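Local coordinates for putative iron binding protein (Bordetella pertussis Tohama I, PDB 1Y9U) that binds ferric iron through tyrosine side chains as a periplasmic solute-binding protein, probably serving iron uptake, at residues 183-187 against 188-192; 210-213 against 214-217; 118-122 against 123-127; 128-131 against 132-135. One frame throughout, in Å; residues are numbered along the deposited sequence.

Contact 1 (183-187 against 188-192); sequences ARDIL and GGICD
Asp-185 and Ile-186 meet Ile-190 and Cys-191 where helix 179-187 ends, a Schellman motif with Gly-189 at positive phi (81°). Backbone bonds come first. The carbonyl of Arg-184 receives Gly-188 N and that of Ile-186 receives Gly-189 N, while Asp-185 O takes Ile-190 N at 3.0 Å and Cys-191 N at 3.4 Å, a weak bond. Water 1 bridges Ile-186 O and Cys-191 O, and Ile-186 CA sends a C-H to Cys-191 O at 3.3 Å.

Van der Waals contacts lie beside these. Cys-191 SG, which is disulfide-bonded to Cys-135, is swung by its chi1 of 49° to reach Ile-186 CG1 at 3.7 Å and Asp-185 CB at 3.8 Å; Ile-190 slants over Asp-185, its CD1 methyl lying against the carboxylate oxygen OD1 at 3.7 Å.

The charged pair is Asp-185 and Arg-184, which grips it side-on: NE lies 2.9 Å from OD1, above the carboxylate plane, and NH2 meets OD2 on the syn side but tilted out of that plane. Arg-173 is a second partner for OD2. Ile-186 packs on strands 100-112 and 220-223, Leu-187 faces helix 212-218, and Asp-192 leads into strand 193-197.

Contact 2 (210-213 against 214-217); sequences GTDA and RKWG
Thr-211 OG1 accepts the backbone N-H of Arg-214 at 3.0 Å, the capping bond of an N-cap residue, which caps the first turn of helix 212-218. With chi1 at 60°, the hydroxyl sits between its own backbone N and carbonyl carbon, which turns it toward the N-H of Arg-214; it also comes within 3.4 Å of Arg-214 CB. Three backbone bonds continue the turn: Lys-215 N to Thr-211 O, Trp-216 N to Asp-212 O, and Gly-217 N to Ala-213 O.

Asp-212 O has a further neighbour, for it lies over one face of the Trp-216 indole, 3.2 Å from CD1. Asp-212 and Lys-215 run side by side in the same direction, with OD1 4.1 Å from CD and the charged ends 5.0 Å apart between OD1 and NZ, beyond direct contact.

Further out, Thr-211 OG1 is also hydrogen-bonded to the carbonyl of Glu-208. Arg-214, its chain bent at chi2 (54°), leads away to a salt bridge with Asp-218 and a bond to the carbonyl of Ala-207. Trp-216 packs against Ala-183, Arg-184 and Leu-187 of helix 179-187. The chemistry is that of a helix start: a hydroxyl satisfies an early N-H, and Asp-212 in the first turn would probably interact favourably with the helix dipole.

Contact 3 (118-122 against 123-127); sequences DSFRY and GDLAD
Asp-124 turns back on the chain before it, its OD2 taking the backbone N-H of Arg-121 at 2.9 Å in a nearly straight bond (169°). The donor stands above the carboxylate plane and not within it. In return, Asp-124 N donates to Arg-121 O at 2.8 Å, so both backbone polar groups of Arg-121 are engaged by one residue. Asp-124 CG, anti to its own carbonyl carbon (chi1 -59°), is set beside the backbone N, which places the carboxylate close to the Arg-121 N-H.

The two bonds tie Arg-121 and Asp-124 reciprocally at the start of a 3-10 segment, residues 122-126, one through the carboxylate and one backbone to backbone. The segment's next bond joins Leu-125 N to Tyr-122 O at 3.1 Å, and the indole N-H of Trp-163 is a second donor to that carbonyl. The segment belongs to the long connection between strands 100-112 and 134-135.

Arg-121 NH1 turns to Ser-119 OG instead (2.9 Å), near the guanidinium plane, and stays 4.5 Å from Asp-124 OD2, too far for a salt bridge. Tyr-122 OH is satisfied by the carbonyl of Arg-107 and the N-H of His-236.

Asp-124 CB sits over one face of the Phe-120 ring, toward the rim and 3.7 Å from its centroid, a CH-pi contact. The carboxylate plane is almost perpendicular to the ring. Leu-125 CB touches Phe-120 CE2 at 4.0 Å, and both side chains pack on Ile-193 of strand 193-197 and Leu-109 of strand 100-112.

Contact 4 (128-131 against 132-135); sequences PKWK and GKVC
A type II beta turn from Trp-130 to Lys-133 joins a short 3-10 segment, residues 128-130, to the weakly bonded strand 134-135. Its closing bond runs from Lys-133 N to Trp-130 O at 2.9 Å. Gly-132 takes the third position at positive phi (81°), the backbone shape usual for glycine there. Lys-131 N, already inside the turn, bonds back to Pro-128 O, so the 3-10 segment runs straight into the turn.

The side chains meet through carbon. The extended chain of Lys-133 crosses the Trp-130 side chain at about a right angle. Lys-133 CD comes obliquely to the indole, 4.1 Å from CE3, while Lys-133 CB lies 3.3 Å from Trp-130 O. On the same indole, Lys-129 CG stands 4.1 Å above the plane over one face, toward the rim. Val-134 CG2 closes on Trp-130 CB at 3.8 Å.

Backbone bonds from Lys-133 and Cys-135 to Ile-193 set the strand beside strand 193-197, and Cys-135 is disulfide-bonded to Cys-191. Across the turn itself the contact is held by one backbone hydrogen bond and by carbon packing: methylenes of Lys-129 and Lys-133 lie against the indole, and no pairing of charges takes part in joining the two halves of the turn.

How the contacts relate
Contacts 1 and 3 are partly buried, contacts 2 and 4 lie at the surface, and each lies within a short continuous run of chain and rests largely on backbone bonds. Contact 1 ends helix 179-187, its last carbonyls met by N-H groups at and past a glycine pair; contact 2 begins helix 212-218, where a hydroxyl meets an N-H. The two helices pack together, with Leu-187 also on Lys-215. Contacts 3 and 4 share the connection before strand 134-135 and meet at Trp-130, with Leu-125 on Val-134. The disulfide Cys-135 to Cys-191 links contact 4 to contact 1. Charge is paired in contact 1, whereas contact 4 relies on lysine methylenes.

Contact 1 (183-187 against 188-192)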
loop_
_atom_site.group_PDB
_atom_site.type_symbol
_atom_site.label_atom_id
_atom_site.label_comp_id
_atom_site.label_asym_id
_atom_site.label_seq_id
_atom_site.Cartn_x
_atom_site.Cartn_y
_atom_site.Cartn_z
ATOM N N ALA A 183 15.252 -9.319 1.282
ATOM C CA ALA A 183 16.250 -9.276 0.210
ATOM C C ALA A 183 17.669 -9.529 0.736
ATOM O O ALA A 183 18.448 -10.295 0.154
ATOM C CB ALA A 183 16.175 -7.939 -0.511
ATOM N N ARG A 184 17.989 -8.916 1.868
ATOM C CA ARG A 184 19.271 -9.149 2.535
ATOM C C ARG A 184 19.502 -10.644 2.763
ATOM O O ARG A 184 20.586 -11.172 2.487
ATOM C CB ARG A 184 19.302 -8.432 3.875
ATOM C CG ARG A 184 20.578 -8.640 4.661
ATOM C CD ARG A 184 20.452 -8.217 6.082
ATOM N NE ARG A 184 19.525 -9.080 6.798
ATOM C CZ ARG A 184 19.068 -8.861 8.015
ATOM N NH1 ARG A 184 19.437 -7.777 8.698
ATOM N NH2 ARG A 184 18.237 -9.747 8.550
ATOM N N ASP A 185 18.468 -11.320 3.249
ATOM C CA ASP A 185 18.628 -12.715 3.661
ATOM C C ASP A 185 18.567 -13.679 2.488
ATOM O O ASP A 185 19.141 -14.759 2.539
ATOM C CB ASP A 185 17.605 -13.049 4.731
ATOM C CG ASP A 185 17.916 -12.387 6.063
ATOM O OD1 ASP A 185 19.063 -11.862 6.260
ATOM O OD2 ASP A 185 17.066 -12.389 6.974
ATOM N N ILE A 186 17.927 -13.294 1.397
ATOM C CA ILE A 186 18.048 -14.068 0.166
ATOM C C ILE A 186 19.479 -13.962 -0.373
ATOM O O ILE A 186 20.091 -14.987 -0.751
ATOM C CB ILE A 186 16.996 -13.622 -0.883
ATOM C CG1 ILE A 186 15.596 -14.032 -0.426
ATOM C CG2 ILE A 186 17.322 -14.245 -2.239
ATOM C CD1 ILE A 186 14.450 -13.394 -1.209
ATOM N N LEU A 187 20.036 -12.752 -0.367
ATOM C CA LEU A 187 21.433 -12.564 -0.743
ATOM C C LEU A 187 22.354 -13.415 0.120
ATOM O O LEU A 187 23.306 -14.039 -0.392
ATOM C CB LEU A 187 21.814 -11.085 -0.644
ATOM C CG LEU A 187 23.303 -10.776 -0.841
ATOM C CD1 LEU A 187 23.812 -11.310 -2.164
ATOM C CD2 LEU A 187 23.531 -9.275 -0.715
ATOM N N GLY A 188 22.056 -13.455 1.410
ATOM C CA GLY A 188 22.868 -14.179 2.365
ATOM C C GLY A 188 22.647 -15.685 2.322
ATOM O O GLY A 188 23.346 -16.407 3.040
ATOM N N GLY A 189 21.714 -16.175 1.512
ATOM C CA GLY A 189 21.500 -17.606 1.369
ATOM C C GLY A 189 20.660 -18.246 2.457
ATOM O O GLY A 189 20.542 -19.476 2.449
ATOM N N ILE A 190 20.137 -17.443 3.378
ATOM C CA ILE A 190 19.269 -17.872 4.491
ATOM C C ILE A 190 17.909 -18.350 3.996
ATOM O O ILE A 190 17.345 -19.322 4.524
ATOM C CB ILE A 190 19.111 -16.681 5.495
ATOM C CG1 ILE A 190 20.447 -16.442 6.207
ATOM C CG2 ILE A 190 17.962 -16.876 6.478
ATOM C CD1 ILE A 190 20.467 -15.169 6.980
ATOM N N CYS A 191 17.380 -17.666 2.989
ATOM C CA CYS A 191 16.127 -18.051 2.361
ATOM C C CYS A 191 16.206 -17.863 0.857
ATOM O O CYS A 191 17.115 -17.202 0.346
ATOM C CB CYS A 191 14.947 -17.256 2.937
ATOM S SG CYS A 191 15.218 -15.474 3.002
ATOM N N ASP A 192 15.283 -18.475 0.131
ATOM C CA ASP A 192 15.199 -18.352 -1.319
ATOM C C ASP A 192 14.095 -17.398 -1.772
ATOM O O ASP A 192 14.178 -16.832 -2.842
ATOM C CB ASP A 192 14.978 -19.725 -1.973
ATOM C CG ASP A 192 16.190 -20.614 -1.869
ATOM O OD1 ASP A 192 17.315 -20.096 -1.691
ATOM O OD2 ASP A 192 16.071 -21.847 -1.946
HETATM O O HOH W 1 19.310 -17.572 -1.444
#

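Contact 2 (210-213 against 214-217)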
loop_
_atom_site.group_PDB
_atom_site.type_symbol
_atom_site.label_atom_id
_atom_site.label_comp_id
_atom_site.label_asym_id
_atom_site.label_seq_id
_atom_site.Cartn_x
_atom_site.Cartn_y
_atom_site.Cartn_z
ATOM N N GLY A 210 27.567 0.268 -5.294
ATOM C CA GLY A 210 28.422 0.651 -4.202
ATOM C C GLY A 210 27.662 0.873 -2.916
ATOM O O GLY A 210 28.283 1.234 -1.924
ATOM N N THR A 211 26.328 0.717 -2.931
ATOM C CA THR A 211 25.517 0.665 -1.713
ATOM C C THR A 211 25.084 -0.746 -1.383
ATOM O O THR A 211 24.903 -1.577 -2.258
ATOM C CB THR A 211 24.221 1.500 -1.843
ATOM O OG1 THR A 211 23.414 1.004 -2.937
ATOM C CG2 THR A 211 24.517 2.989 -2.139
ATOM N N ASP A 212 24.909 -1.022 -0.103
ATOM C CA ASP A 212 24.283 -2.283 0.289
ATOM C C ASP A 212 22.873 -2.408 -0.293
ATOM O O ASP A 212 22.494 -3.493 -0.718
ATOM C CB ASP A 212 24.301 -2.487 1.816
ATOM C CG ASP A 212 25.591 -3.142 2.301
ATOM O OD1 ASP A 212 26.181 -3.984 1.580
ATOM O OD2 ASP A 212 26.054 -2.913 3.419
ATOM N N ALA A 213 22.113 -1.320 -0.374
ATOM C CA ALA A 213 20.786 -1.364 -0.951
ATOM C C ALA A 213 20.791 -1.959 -2.360
ATOM O O ALA A 213 19.993 -2.857 -2.648
ATOM C CB ALA A 213 20.136 0.016 -0.963
ATOM N N ARG A 214 21.700 -1.502 -3.224
ATOM C CA ARG A 214 21.764 -2.008 -4.586
ATOM C C ARG A 214 22.243 -3.461 -4.604
ATOM O O ARG A 214 21.820 -4.233 -5.469
ATOM C CB ARG A 214 22.624 -1.105 -5.469
ATOM C CG ARG A 214 22.738 -1.529 -6.905
ATOM C CD ARG A 214 21.408 -1.733 -7.616
ATOM N NE ARG A 214 21.617 -2.018 -9.029
ATOM C CZ ARG A 214 21.721 -1.122 -9.989
ATOM N NH1 ARG A 214 21.593 0.169 -9.741
ATOM N NH2 ARG A 214 21.952 -1.546 -11.222
ATOM N N LYS A 215 23.124 -3.844 -3.689
ATOM C CA LYS A 215 23.558 -5.233 -3.616
ATOM C C LYS A 215 22.379 -6.154 -3.301
ATOM O O LYS A 215 22.220 -7.219 -3.897
ATOM C CB LYS A 215 24.676 -5.368 -2.575
ATOM C CG LYS A 215 25.371 -6.682 -2.561
ATOM C CD LYS A 215 26.528 -6.634 -1.577
ATOM C CE LYS A 215 27.425 -7.827 -1.686
ATOM N NZ LYS A 215 28.644 -7.605 -0.842
ATOM N N TRP A 216 21.539 -5.723 -2.372
ATOM C CA TRP A 216 20.354 -6.505 -2.013
ATOM C C TRP A 216 19.379 -6.543 -3.202
ATOM O O TRP A 216 18.795 -7.573 -3.509
ATOM C CB TRP A 216 19.651 -5.919 -0.796
ATOM C CG TRP A 216 20.457 -5.897 0.467
ATOM C CD1 TRP A 216 21.775 -6.250 0.628
ATOM C CD2 TRP A 216 19.997 -5.471 1.748
ATOM N NE1 TRP A 216 22.150 -6.071 1.935
ATOM C CE2 TRP A 216 21.095 -5.573 2.643
ATOM C CE3 TRP A 216 18.773 -4.983 2.233
ATOM C CZ2 TRP A 216 20.997 -5.241 3.986
ATOM C CZ3 TRP A 216 18.668 -4.660 3.563
ATOM C CH2 TRP A 216 19.790 -4.804 4.437
ATOM N N GLY A 217 19.191 -5.407 -3.867
ATOM C CA GLY A 217 18.278 -5.361 -4.999
ATOM C C GLY A 217 18.747 -6.253 -6.145
ATOM O O GLY A 217 17.958 -6.949 -6.783
#

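Contact 3 (118-122 against 123-127)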
loop_
_atom_site.group_PDB
_atom_site.type_symbol
_atom_site.label_atom_id
_atom_site.label_comp_id
_atom_site.label_asym_id
_atom_site.label_seq_id
_atom_site.Cartn_x
_atom_site.Cartn_y
_atom_site.Cartn_z
ATOM N N ASP A 118 8.419 -18.769 -12.107
ATOM C CA ASP A 118 7.864 -17.800 -13.063
ATOM C C ASP A 118 6.590 -17.150 -12.555
ATOM O O ASP A 118 6.236 -16.045 -12.975
ATOM C CB ASP A 118 7.538 -18.490 -14.413
ATOM C CG ASP A 118 8.781 -18.927 -15.177
ATOM O OD1 ASP A 118 9.873 -18.351 -14.955
ATOM O OD2 ASP A 118 8.750 -19.829 -16.040
ATOM N N SER A 119 5.883 -17.865 -11.685
ATOM C CA SER A 119 4.586 -17.425 -11.195
ATOM C C SER A 119 4.368 -18.030 -9.822
ATOM O O SER A 119 5.091 -18.924 -9.382
ATOM C CB SER A 119 3.485 -17.873 -12.152
ATOM O OG SER A 119 3.370 -19.277 -12.158
ATOM N N PHE A 120 3.349 -17.550 -9.133
ATOM C CA PHE A 120 3.087 -18.012 -7.760
ATOM C C PHE A 120 1.682 -17.657 -7.362
ATOM O O PHE A 120 1.175 -16.600 -7.752
ATOM C CB PHE A 120 4.050 -17.281 -6.804
ATOM C CG PHE A 120 4.450 -18.049 -5.553
ATOM C CD1 PHE A 120 5.309 -19.114 -5.633
ATOM C CD2 PHE A 120 4.045 -17.634 -4.288
ATOM C CE1 PHE A 120 5.733 -19.765 -4.504
ATOM C CE2 PHE A 120 4.480 -18.306 -3.159
ATOM C CZ PHE A 120 5.330 -19.349 -3.264
ATOM N N ARG A 121 1.059 -18.544 -6.591
ATOM C CA ARG A 121 -0.174 -18.221 -5.880
ATOM C C ARG A 121 0.169 -18.034 -4.418
ATOM O O ARG A 121 1.044 -18.705 -3.902
ATOM C CB ARG A 121 -1.211 -19.337 -6.029
ATOM C CG ARG A 121 -1.857 -19.346 -7.395
ATOM C CD ARG A 121 -0.975 -19.999 -8.472
ATOM N NE ARG A 121 -0.994 -19.247 -9.714
ATOM C CZ ARG A 121 -0.010 -19.220 -10.604
ATOM N NH1 ARG A 121 1.103 -19.905 -10.401
ATOM N NH2 ARG A 121 -0.161 -18.512 -11.720
ATOM N N TYR A 122 -0.497 -17.119 -3.717
ATOM C CA TYR A 122 -0.141 -16.913 -2.310
ATOM C C TYR A 122 -0.148 -18.208 -1.515
ATOM O O TYR A 122 0.728 -18.456 -0.717
ATOM C CB TYR A 122 -1.040 -15.877 -1.631
ATOM C CG TYR A 122 -0.814 -14.474 -2.132
ATOM C CD1 TYR A 122 -1.723 -13.850 -2.984
ATOM C CD2 TYR A 122 0.309 -13.772 -1.739
ATOM C CE1 TYR A 122 -1.510 -12.555 -3.461
ATOM C CE2 TYR A 122 0.542 -12.492 -2.197
ATOM C CZ TYR A 122 -0.359 -11.883 -3.070
ATOM O OH TYR A 122 -0.150 -10.601 -3.528
ATOM N N GLY A 123 -1.119 -19.055 -1.798
ATOM C CA GLY A 123 -1.219 -20.343 -1.138
ATOM C C GLY A 123 0.025 -21.207 -1.261
ATOM O O GLY A 123 0.283 -22.038 -0.392
ATOM N N ASP A 124 0.787 -21.050 -2.342
ATOM C CA ASP A 124 1.982 -21.859 -2.560
ATOM C C ASP A 124 3.041 -21.679 -1.486
ATOM O O ASP A 124 3.916 -22.524 -1.338
ATOM C CB ASP A 124 2.612 -21.563 -3.936
ATOM C CG ASP A 124 1.678 -21.833 -5.096
ATOM O OD1 ASP A 124 0.701 -22.621 -4.947
ATOM O OD2 ASP A 124 1.862 -21.281 -6.199
ATOM N N LEU A 125 3.000 -20.565 -0.748
ATOM C CA LEU A 125 4.021 -20.302 0.248
ATOM C C LEU A 125 3.996 -21.323 1.399
ATOM O O LEU A 125 4.980 -21.502 2.102
ATOM C CB LEU A 125 3.857 -18.876 0.780
ATOM C CG LEU A 125 5.068 -18.295 1.519
ATOM C CD1 LEU A 125 6.281 -18.146 0.616
ATOM C CD2 LEU A 125 4.679 -16.956 2.116
ATOM N N ALA A 126 2.850 -21.972 1.589
ATOM C CA ALA A 126 2.677 -23.018 2.614
ATOM C C ALA A 126 3.099 -24.415 2.118
ATOM O O ALA A 126 3.049 -25.363 2.890
ATOM C CB ALA A 126 1.235 -23.048 3.072
ATOM N N ASP A 127 3.496 -24.562 0.860
ATOM C CA ASP A 127 3.884 -25.880 0.368
ATOM C C ASP A 127 5.053 -26.377 1.193
ATOM O O ASP A 127 6.043 -25.654 1.364
ATOM C CB ASP A 127 4.289 -25.802 -1.105
ATOM C CG ASP A 127 4.510 -27.155 -1.753
ATOM O OD1 ASP A 127 3.890 -27.412 -2.798
ATOM O OD2 ASP A 127 5.308 -27.986 -1.341
#

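Contact 4 (128-131 against 132-135)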
loop_
_atom_site.group_PDB
_atom_site.type_symbol
_atom_site.label_atom_id
_atom_site.label_comp_id
_atom_site.label_asym_id
_atom_site.label_seq_id
_atom_site.Cartn_x
_atom_site.Cartn_y
_atom_site.Cartn_z
ATOM N N PRO A 128 4.974 -27.621 1.675
ATOM C CA PRO A 128 6.046 -28.225 2.456
ATOM C C PRO A 128 7.461 -28.141 1.827
ATOM O O PRO A 128 8.456 -28.144 2.547
ATOM C CB PRO A 128 5.558 -29.685 2.572
ATOM C CG PRO A 128 4.123 -29.580 2.554
ATOM C CD PRO A 128 3.813 -28.520 1.557
ATOM N N LYS A 129 7.540 -28.019 0.513
ATOM C CA LYS A 129 8.851 -27.998 -0.131
ATOM C C LYS A 129 9.618 -26.714 0.147
ATOM O O LYS A 129 10.824 -26.681 -0.052
ATOM C CB LYS A 129 8.734 -28.175 -1.622
ATOM C CG LYS A 129 8.299 -26.958 -2.364
ATOM C CD LYS A 129 8.084 -27.314 -3.801
ATOM C CE LYS A 129 7.334 -26.248 -4.542
ATOM N NZ LYS A 129 7.168 -26.687 -5.960
ATOM N N TRP A 130 8.939 -25.672 0.625
ATOM C CA TRP A 130 9.603 -24.426 0.967
ATOM C C TRP A 130 10.147 -24.416 2.393
ATOM O O TRP A 130 10.618 -23.376 2.869
ATOM C CB TRP A 130 8.676 -23.222 0.716
ATOM C CG TRP A 130 8.319 -23.041 -0.715
ATOM C CD1 TRP A 130 7.072 -23.102 -1.283
ATOM C CD2 TRP A 130 9.226 -22.718 -1.781
ATOM N NE1 TRP A 130 7.150 -22.846 -2.633
ATOM C CE2 TRP A 130 8.463 -22.620 -2.966
ATOM C CE3 TRP A 130 10.622 -22.502 -1.852
ATOM C CZ2 TRP A 130 9.041 -22.319 -4.209
ATOM C CZ3 TRP A 130 11.190 -22.192 -3.087
ATOM C CH2 TRP A 130 10.398 -22.113 -4.245
ATOM N N LYS A 131 10.163 -25.565 3.089
ATOM C CA LYS A 131 10.601 -25.562 4.471
ATOM C C LYS A 131 12.039 -25.061 4.583
ATOM O O LYS A 131 12.939 -25.526 3.864
ATOM C CB LYS A 131 10.476 -26.949 5.121
ATOM C CG LYS A 131 10.688 -26.836 6.599
ATOM C CD LYS A 131 10.442 -28.040 7.406
ATOM C CE LYS A 131 10.739 -27.691 8.858
ATOM N NZ LYS A 131 10.565 -28.845 9.773
ATOM N N GLY A 132 12.245 -24.109 5.475
ATOM C CA GLY A 132 13.563 -23.558 5.722
ATOM C C GLY A 132 13.977 -22.522 4.700
ATOM O O GLY A 132 15.110 -22.046 4.767
ATOM N N LYS A 133 13.073 -22.139 3.795
ATOM C CA LYS A 133 13.440 -21.338 2.630
ATOM C C LYS A 133 12.696 -20.005 2.505
ATOM O O LYS A 133 12.885 -19.291 1.528
ATOM C CB LYS A 133 13.262 -22.135 1.338
ATOM C CG LYS A 133 14.155 -23.365 1.239
ATOM C CD LYS A 133 13.909 -24.120 -0.048
ATOM C CE LYS A 133 15.006 -25.174 -0.287
ATOM N NZ LYS A 133 14.840 -25.889 -1.585
ATOM N N VAL A 134 11.868 -19.675 3.482
ATOM C CA VAL A 134 11.007 -18.480 3.445
ATOM C C VAL A 134 11.389 -17.448 4.503
ATOM O O VAL A 134 11.571 -17.772 5.657
ATOM C CB VAL A 134 9.519 -18.882 3.651
ATOM C CG1 VAL A 134 8.625 -17.664 3.608
ATOM C CG2 VAL A 134 9.090 -19.906 2.613
ATOM N N CYS A 135 11.497 -16.190 4.074
ATOM C CA CYS A 135 11.685 -15.062 4.981
ATOM C C CYS A 135 10.457 -14.154 4.955
ATOM O O CYS A 135 9.853 -13.932 3.898
ATOM C CB CYS A 135 12.895 -14.218 4.594
ATOM S SG CYS A 135 14.516 -14.938 4.916
#